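Local coordinates for protein beta-glucanase (Podospora anserina, PDB 4LE4) that probably hydrolyses beta-glucans as a glycoside hydrolase of family GH131 and binds cellotriose, at residues 6-11 with 241-246; 64-69 with 209-214; 167-170 with 175-178. All coordinates share one frame; numbering follows the deposited sequence.

Contact 1: 6-11 with 241-246; sequences DGRFND and AGPGQP
R8 faces segment 241-246 chiefly through water, and it illustrates how one arginine can connect two loops that barely touch. The direct approach is loose: R8 NH2 comes no nearer than 4.2 Å to G242 CA, with P243 CD at a similar range, both oblique to the guanidinium. Solvent supplies the polar connection. A water lying at the edge of the guanidinium, in its plane, accepts from R8 NH2 at 3.0 Å and donates to A241 O at 2.9 Å. A second edge water accepts from R8 NH1 and donates to P243 O, 3.0 Å away. P243 O belongs to a type II beta turn from G242 to Q245, with P243 and G244 at its two central positions, in the tail that follows strand 222-233; A241 O comes just before it. The opposing loop leaves strand 2-6 through an Asx turn, in which D6 OD1 accepts from R8 N at 3.0 Å. Ionic contacts then fix the arginine. It grips D6 side-on, R8 NE to D6 OD1 at 3.0 Å and R8 NH1 to D6 OD2 at 3.0 Å, both oxygens lying almost in the guanidinium plane. The carboxylate itself is tilted, since NH1 meets OD2 37° out of its plane. A bend at chi3 (-63°) in the otherwise extended arginine chain turns NE and NH1 back to D6 while NH2 faces A241. N10 ND2 sits over one guanidinium face, toward its rim, and Y230 of strand 222-233 makes a cation-pi contact with R8. A leucine here would probably leave the D6 carboxylate without its ionic mate and the two bridging waters without their donors. P243, for its part, packs on Y230, E232 and I3.

Contact 2: 64-69 with 209-214; sequences ITLDNT and VLELPR
Two antiparallel sheets packed face to face, as in the concanavalin-like beta-sandwich of this clan, meet here where L66 reaches across to V209 and E211. L66 closes strand 61-66 in one sheet, and the other two belong to strand 209-211 in the second. The contact is apolar and buried, and L66 carries it with both of its methyl groups. L66 CD1 touches E211 CB at 3.8 Å and the CG1 branch of V209 at 4.2 Å, while CD2 lies 4.1 Å from V209 O. The leucine CG stands opposite the carbonyl carbon (chi1 -66°), and from there the chain runs into the interface between the sheets.

E211 shows how a charged residue can join such an interface. Its aliphatic part packs against the leucine, and its extended chain carries E211 OE1 past L66 CD1, 3.8 Å away, to a salt bridge with R78. The oxygen that borders the leucine methyl thus has a charged partner of its own.

Beyond L66 the strand gives way to an Asx turn, in which D67 OD1 takes two hydrogens from T69. T69 OG1 donates at 2.6 Å to the syn lone pair of D67 OD1, and T69 N comes at 2.7 Å from above the carboxylate plane, 44° out of it. R78 NH2 bonds D67 O. Within the sheets, I64 and L66 pair by backbone with F224 and E222 of strand 222-233, and V209 with T80 of strand 78-84. F224 packs beside L66 in its own sheet, whereas T80 meets it from the opposite one.

Contact 3: 167-170 with 175-178; sequences YEID and TVGF
E168 O is met by three groups: G177 N donates to it at 2.8 Å, a water donates at 3.0 Å, and the CA-H of V176 points at it with CA 3.2 Å away. These contacts lie within a beta hairpin of strands 163-170 and 175-182, a clear case of antiparallel pairing at the sheet's hydrogen-bonded positions. E168 N returns the bond to G177 O, and D170 and T175 form the next hydrogen-bonded pair, with D170 N 3.0 Å from T175 O.

At the non-hydrogen-bonded positions the side chains do the work. I169 and V176 run alongside each other on one face, with I169 CG1 at 4.0 Å from V176 CG2. The same methyl reaches Y167 CB, and around this face gather F120, T125 and W145 from the opposite sheet; Y167 OH bonds A118 O there.

On the E168 face the carboxylate looks outside the pair, where E168 OE1 accepts a hydrogen bond from W179 NE1 and forms a salt bridge with R189 NH2. With chi1 at 63°, T175 OG1 is flanked by both backbone arms; it lies 3.4 Å from D170 CB, and T175 OG1 is 2.7 Å from the water that donates to the E168 carbonyl.

Overall arrangement
The three contacts form a nested series: contact 3 falls inside the span closed by contact 2, and contact 2 inside that closed by contact 1, which brings together parts near the two ends of the chain. Contacts 2 and 3 both reach one sheet; contact 1 links, largely through water, the loops after its strands 2-6 and 222-233. Contacts 2 and 3 lie on opposite sides of the chain's centre, with their own centres about 27 Å apart, while those of contacts 1 and 3 are about 21 Å apart. In the all-beta sandwich, contact 2 thus joins the two sheets, contact 3 pairs neighbouring strands within one of them, and contact 1 holds the C-terminal tail near the start of the chain.

Contact 1: 6-11 with 241-246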
loop_
_atom_site.group_PDB
_atom_site.type_symbol
_atom_site.label_atom_id
_atom_site.label_comp_id
_atom_site.label_asym_id
_atom_site.label_seq_id
_atom_site.Cartn_x
_atom_site.Cartn_y
_atom_site.Cartn_z
ATOM N N ASP A 6 -4.297 10.717 -7.915
ATOM C CA ASP A 6 -3.631 11.180 -6.703
ATOM C C ASP A 6 -4.313 10.632 -5.446
ATOM O O ASP A 6 -5.476 10.959 -5.145
ATOM C CB ASP A 6 -3.661 12.709 -6.666
ATOM C CG ASP A 6 -2.600 13.293 -5.773
ATOM O OD1 ASP A 6 -2.277 12.650 -4.743
ATOM O OD2 ASP A 6 -2.105 14.413 -6.083
ATOM N N GLY A 7 -3.573 9.822 -4.684
ATOM C CA GLY A 7 -4.164 9.270 -3.491
ATOM C C GLY A 7 -3.459 9.786 -2.259
ATOM O O GLY A 7 -3.458 9.114 -1.237
ATOM N N ARG A 8 -2.908 10.993 -2.333
ATOM C CA ARG A 8 -2.185 11.530 -1.200
ATOM C C ARG A 8 -2.996 12.210 -0.106
ATOM O O ARG A 8 -2.416 12.679 0.852
ATOM C CB ARG A 8 -1.074 12.435 -1.710
ATOM C CG ARG A 8 -0.001 11.587 -2.384
ATOM C CD ARG A 8 1.058 12.398 -3.027
ATOM N NE ARG A 8 0.586 13.245 -4.121
ATOM C CZ ARG A 8 1.379 14.077 -4.787
ATOM N NH1 ARG A 8 0.896 14.819 -5.780
ATOM N NH2 ARG A 8 2.660 14.180 -4.451
ATOM N N PHE A 9 -4.325 12.233 -0.286
ATOM C CA PHE A 9 -5.328 12.779 0.642
ATOM C C PHE A 9 -5.261 14.312 0.761
ATOM O O PHE A 9 -5.904 14.883 1.636
ATOM C CB PHE A 9 -5.135 12.189 2.048
ATOM C CG PHE A 9 -5.088 10.667 2.102
ATOM C CD1 PHE A 9 -6.242 9.918 1.996
ATOM C CD2 PHE A 9 -3.879 10.006 2.304
ATOM C CE1 PHE A 9 -6.206 8.512 2.093
ATOM C CE2 PHE A 9 -3.838 8.597 2.402
ATOM C CZ PHE A 9 -5.008 7.867 2.295
ATOM N N ASN A 10 -4.522 14.960 -0.133
ATOM C CA ASN A 10 -4.321 16.406 -0.039
ATOM C C ASN A 10 -5.556 17.294 -0.021
ATOM O O ASN A 10 -5.487 18.402 0.521
ATOM C CB ASN A 10 -3.346 16.893 -1.115
ATOM C CG ASN A 10 -1.923 16.487 -0.832
ATOM O OD1 ASN A 10 -1.527 16.278 0.326
ATOM N ND2 ASN A 10 -1.127 16.413 -1.878
ATOM N N ASP A 11 -6.664 16.821 -0.580
ATOM C CA ASP A 11 -7.901 17.593 -0.562
ATOM C C ASP A 11 -8.846 17.152 0.561
ATOM O O ASP A 11 -9.993 17.593 0.621
ATOM C CB ASP A 11 -8.611 17.505 -1.916
ATOM C CG ASP A 11 -7.967 18.394 -2.972
ATOM O OD1 ASP A 11 -6.958 19.067 -2.671
ATOM O OD2 ASP A 11 -8.471 18.432 -4.126
ATOM N N ALA A 241 9.503 13.292 -2.748
ATOM C CA ALA A 241 8.605 14.418 -2.499
ATOM C C ALA A 241 7.544 14.562 -3.600
ATOM O O ALA A 241 6.695 15.439 -3.513
ATOM C CB ALA A 241 9.387 15.708 -2.365
ATOM N N GLY A 242 7.623 13.727 -4.639
ATOM C CA GLY A 242 6.623 13.743 -5.696
ATOM C C GLY A 242 6.781 14.778 -6.799
ATOM O O GLY A 242 7.629 15.654 -6.704
ATOM N N PRO A 243 5.962 14.709 -7.854
ATOM C CA PRO A 243 6.051 15.671 -8.964
ATOM C C PRO A 243 5.811 17.107 -8.494
ATOM O O PRO A 243 5.085 17.341 -7.535
ATOM C CB PRO A 243 4.948 15.208 -9.925
ATOM C CG PRO A 243 4.779 13.747 -9.593
ATOM C CD PRO A 243 4.876 13.742 -8.081
ATOM N N GLY A 244 6.420 18.071 -9.168
ATOM C CA GLY A 244 6.195 19.463 -8.793
ATOM C C GLY A 244 6.712 19.966 -7.458
ATOM O O GLY A 244 6.452 21.121 -7.085
ATOM N N GLN A 245 7.423 19.119 -6.720
ATOM C CA GLN A 245 7.998 19.532 -5.442
ATOM C C GLN A 245 9.497 19.619 -5.618
ATOM O O GLN A 245 10.057 18.993 -6.509
ATOM C CB GLN A 245 7.706 18.508 -4.340
ATOM C CG GLN A 245 6.346 18.636 -3.699
ATOM C CD GLN A 245 6.157 19.991 -3.024
ATOM O OE1 GLN A 245 6.906 20.363 -2.106
ATOM N NE2 GLN A 245 5.159 20.731 -3.472
ATOM N N PRO A 246 10.167 20.418 -4.787
ATOM C CA PRO A 246 11.623 20.507 -4.927
ATOM C C PRO A 246 12.191 19.130 -4.526
ATOM O O PRO A 246 11.701 18.499 -3.586
ATOM C CB PRO A 246 11.995 21.597 -3.927
ATOM C CG PRO A 246 10.753 22.476 -3.899
ATOM C CD PRO A 246 9.653 21.442 -3.862
HETATM O O HOH W 1 4.545 16.272 -5.345
HETATM O O HOH W 2 2.172 16.835 -7.536
#

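Contact 2: 64-69 with 209-214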
loop_
_atom_site.group_PDB
_atom_site.type_symbol
_atom_site.label_atom_id
_atom_site.label_comp_id
_atom_site.label_asym_id
_atom_site.label_seq_id
_atom_site.Cartn_x
_atom_site.Cartn_y
_atom_site.Cartn_z
ATOM N N ILE A 64 -3.288 3.288 9.032
ATOM C CA ILE A 64 -4.276 2.273 8.706
ATOM C C ILE A 64 -4.143 1.224 9.798
ATOM O O ILE A 64 -3.057 0.730 10.088
ATOM C CB ILE A 64 -4.027 1.696 7.278
ATOM C CG1 ILE A 64 -4.438 2.773 6.262
ATOM C CG2 ILE A 64 -4.870 0.437 7.057
ATOM C CD1 ILE A 64 -4.266 2.395 4.798
ATOM N N THR A 65 -5.266 0.924 10.417
ATOM C CA THR A 65 -5.308 0.015 11.557
ATOM C C THR A 65 -6.150 -1.245 11.413
ATOM O O THR A 65 -7.256 -1.210 10.889
ATOM C CB THR A 65 -5.870 0.797 12.775
ATOM O OG1 THR A 65 -4.967 1.869 13.091
ATOM C CG2 THR A 65 -6.054 -0.110 13.983
ATOM N N LEU A 66 -5.621 -2.350 11.909
ATOM C CA LEU A 66 -6.375 -3.585 11.943
ATOM C C LEU A 66 -6.623 -3.758 13.428
ATOM O O LEU A 66 -5.672 -3.711 14.226
ATOM C CB LEU A 66 -5.549 -4.776 11.486
ATOM C CG LEU A 66 -5.109 -4.784 10.026
ATOM C CD1 LEU A 66 -4.245 -6.046 9.728
ATOM C CD2 LEU A 66 -6.370 -4.786 9.182
ATOM N N ASP A 67 -7.880 -3.931 13.807
ATOM C CA ASP A 67 -8.176 -4.163 15.220
ATOM C C ASP A 67 -9.048 -5.399 15.317
ATOM O O ASP A 67 -9.175 -6.112 14.340
ATOM C CB ASP A 67 -8.824 -2.932 15.875
ATOM C CG ASP A 67 -10.251 -2.636 15.380
ATOM O OD1 ASP A 67 -10.873 -3.460 14.672
ATOM O OD2 ASP A 67 -10.765 -1.545 15.739
ATOM N N ASN A 68 -9.664 -5.661 16.473
ATOM C CA ASN A 68 -10.463 -6.869 16.597
ATOM C C ASN A 68 -11.703 -6.935 15.735
ATOM O O ASN A 68 -12.281 -8.013 15.562
ATOM C CB ASN A 68 -10.864 -7.119 18.050
ATOM C CG ASN A 68 -9.673 -7.355 18.947
ATOM O OD1 ASN A 68 -8.761 -8.126 18.613
ATOM N ND2 ASN A 68 -9.671 -6.699 20.109
ATOM N N THR A 69 -12.107 -5.801 15.165
ATOM C CA THR A 69 -13.318 -5.761 14.341
ATOM C C THR A 69 -13.042 -5.630 12.830
ATOM O O THR A 69 -13.975 -5.503 12.038
ATOM C CB THR A 69 -14.171 -4.554 14.717
ATOM O OG1 THR A 69 -13.486 -3.362 14.306
ATOM C CG2 THR A 69 -14.350 -4.492 16.250
ATOM N N VAL A 209 -3.976 -3.167 3.936
ATOM C CA VAL A 209 -3.423 -4.412 4.444
ATOM C C VAL A 209 -4.434 -5.507 4.699
ATOM O O VAL A 209 -5.529 -5.277 5.192
ATOM C CB VAL A 209 -2.704 -4.170 5.819
ATOM C CG1 VAL A 209 -1.920 -5.467 6.246
ATOM C CG2 VAL A 209 -1.777 -2.965 5.752
ATOM N N LEU A 210 -4.017 -6.725 4.378
ATOM C CA LEU A 210 -4.810 -7.921 4.601
ATOM C C LEU A 210 -3.899 -8.802 5.467
ATOM O O LEU A 210 -2.719 -8.933 5.178
ATOM C CB LEU A 210 -5.130 -8.600 3.257
ATOM C CG LEU A 210 -5.990 -9.868 3.197
ATOM C CD1 LEU A 210 -6.507 -10.100 1.797
ATOM C CD2 LEU A 210 -5.137 -11.043 3.621
ATOM N N GLU A 211 -4.431 -9.371 6.553
ATOM C CA GLU A 211 -3.611 -10.232 7.409
ATOM C C GLU A 211 -4.286 -11.596 7.551
ATOM O O GLU A 211 -5.451 -11.679 7.931
ATOM C CB GLU A 211 -3.442 -9.623 8.812
ATOM C CG GLU A 211 -2.643 -10.492 9.818
ATOM C CD GLU A 211 -2.516 -9.845 11.202
ATOM O OE1 GLU A 211 -3.497 -9.263 11.693
ATOM O OE2 GLU A 211 -1.431 -9.904 11.800
ATOM N N LEU A 212 -3.563 -12.667 7.249
ATOM C CA LEU A 212 -4.152 -14.003 7.374
ATOM C C LEU A 212 -4.118 -14.484 8.815
ATOM O O LEU A 212 -3.263 -14.078 9.586
ATOM C CB LEU A 212 -3.374 -15.018 6.536
ATOM C CG LEU A 212 -3.309 -14.865 5.011
ATOM C CD1 LEU A 212 -2.558 -13.607 4.643
ATOM C CD2 LEU A 212 -2.561 -16.073 4.425
ATOM N N PRO A 213 -5.066 -15.342 9.208
ATOM C CA PRO A 213 -5.045 -15.849 10.584
ATOM C C PRO A 213 -3.973 -16.941 10.638
ATOM O O PRO A 213 -3.508 -17.414 9.600
ATOM C CB PRO A 213 -6.436 -16.445 10.754
ATOM C CG PRO A 213 -6.700 -17.028 9.385
ATOM C CD PRO A 213 -6.205 -15.900 8.448
ATOM N N ARG A 214 -3.534 -17.286 11.841
ATOM C CA ARG A 214 -2.588 -18.381 12.031
ATOM C C ARG A 214 -2.948 -18.965 13.380
ATOM O O ARG A 214 -3.094 -18.253 14.376
ATOM C CB ARG A 214 -1.124 -17.955 12.059
ATOM C CG ARG A 214 -0.190 -19.182 12.299
ATOM C CD ARG A 214 1.317 -18.857 12.286
ATOM N NE ARG A 214 1.797 -18.478 10.950
ATOM C CZ ARG A 214 2.070 -19.340 9.977
ATOM N NH1 ARG A 214 1.925 -20.649 10.189
ATOM N NH2 ARG A 214 2.452 -18.894 8.775
#

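Contact 3: 167-170 with 175-178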
loop_
_atom_site.group_PDB
_atom_site.type_symbol
_atom_site.label_atom_id
_atom_site.label_comp_id
_atom_site.label_asym_id
_atom_site.label_seq_id
_atom_site.Cartn_x
_atom_site.Cartn_y
_atom_site.Cartn_z
ATOM N N TYR A 167 5.833 0.446 -8.189
ATOM C CA TYR A 167 5.751 -0.773 -9.015
ATOM C C TYR A 167 5.782 -0.220 -10.452
ATOM O O TYR A 167 4.977 0.635 -10.766
ATOM C CB TYR A 167 4.404 -1.468 -8.897
ATOM C CG TYR A 167 4.015 -1.969 -7.542
ATOM C CD1 TYR A 167 4.963 -2.485 -6.672
ATOM C CD2 TYR A 167 2.667 -1.999 -7.164
ATOM C CE1 TYR A 167 4.578 -3.035 -5.443
ATOM C CE2 TYR A 167 2.265 -2.541 -5.940
ATOM C CZ TYR A 167 3.231 -3.062 -5.081
ATOM O OH TYR A 167 2.851 -3.620 -3.862
ATOM N N GLU A 168 6.710 -0.683 -11.278
ATOM C CA GLU A 168 6.797 -0.261 -12.688
ATOM C C GLU A 168 6.024 -1.358 -13.420
ATOM O O GLU A 168 6.527 -2.467 -13.618
ATOM C CB GLU A 168 8.261 -0.253 -13.142
ATOM C CG GLU A 168 8.395 -0.050 -14.668
ATOM C CD GLU A 168 9.819 0.131 -15.161
ATOM O OE1 GLU A 168 10.779 -0.106 -14.403
ATOM O OE2 GLU A 168 9.975 0.510 -16.346
ATOM N N ILE A 169 4.788 -1.071 -13.802
ATOM C CA ILE A 169 4.000 -2.110 -14.417
ATOM C C ILE A 169 3.771 -1.842 -15.909
ATOM O O ILE A 169 3.364 -0.749 -16.281
ATOM C CB ILE A 169 2.627 -2.219 -13.711
ATOM C CG1 ILE A 169 2.842 -2.319 -12.181
ATOM C CG2 ILE A 169 1.848 -3.446 -14.251
ATOM C CD1 ILE A 169 1.586 -2.507 -11.378
ATOM N N ASP A 170 4.053 -2.836 -16.739
ATOM C CA ASP A 170 3.772 -2.708 -18.169
ATOM C C ASP A 170 2.631 -3.679 -18.391
ATOM O O ASP A 170 2.862 -4.887 -18.513
ATOM C CB ASP A 170 4.966 -3.129 -19.032
ATOM C CG ASP A 170 4.751 -2.794 -20.514
ATOM O OD1 ASP A 170 3.576 -2.701 -20.939
ATOM O OD2 ASP A 170 5.753 -2.623 -21.243
ATOM N N THR A 175 4.643 -7.334 -17.402
ATOM C CA THR A 175 5.853 -7.353 -16.579
ATOM C C THR A 175 5.728 -6.365 -15.434
ATOM O O THR A 175 4.983 -5.391 -15.525
ATOM C CB THR A 175 7.143 -6.954 -17.363
ATOM O OG1 THR A 175 7.042 -5.602 -17.824
ATOM C CG2 THR A 175 7.358 -7.889 -18.549
ATOM N N VAL A 176 6.456 -6.614 -14.350
ATOM C CA VAL A 176 6.434 -5.667 -13.229
ATOM C C VAL A 176 7.842 -5.541 -12.673
ATOM O O VAL A 176 8.488 -6.552 -12.348
ATOM C CB VAL A 176 5.460 -6.109 -12.104
ATOM C CG1 VAL A 176 5.866 -7.460 -11.583
ATOM C CG2 VAL A 176 5.439 -5.051 -10.951
ATOM N N GLY A 177 8.300 -4.297 -12.572
ATOM C CA GLY A 177 9.623 -3.973 -12.053
ATOM C C GLY A 177 9.443 -3.298 -10.689
ATOM O O GLY A 177 8.359 -2.804 -10.381
ATOM N N PHE A 178 10.511 -3.238 -9.910
ATOM C CA PHE A 178 10.430 -2.720 -8.557
ATOM C C PHE A 178 11.421 -1.599 -8.289
ATOM O O PHE A 178 12.627 -1.792 -8.418
ATOM C CB PHE A 178 10.674 -3.898 -7.601
ATOM C CG PHE A 178 10.622 -3.532 -6.133
ATOM C CD1 PHE A 178 9.410 -3.236 -5.520
ATOM C CD2 PHE A 178 11.777 -3.577 -5.372
ATOM C CE1 PHE A 178 9.356 -3.003 -4.146
ATOM C CE2 PHE A 178 11.747 -3.349 -4.006
ATOM C CZ PHE A 178 10.527 -3.064 -3.400
HETATM O O HOH W 3 7.487 -3.512 -16.256
#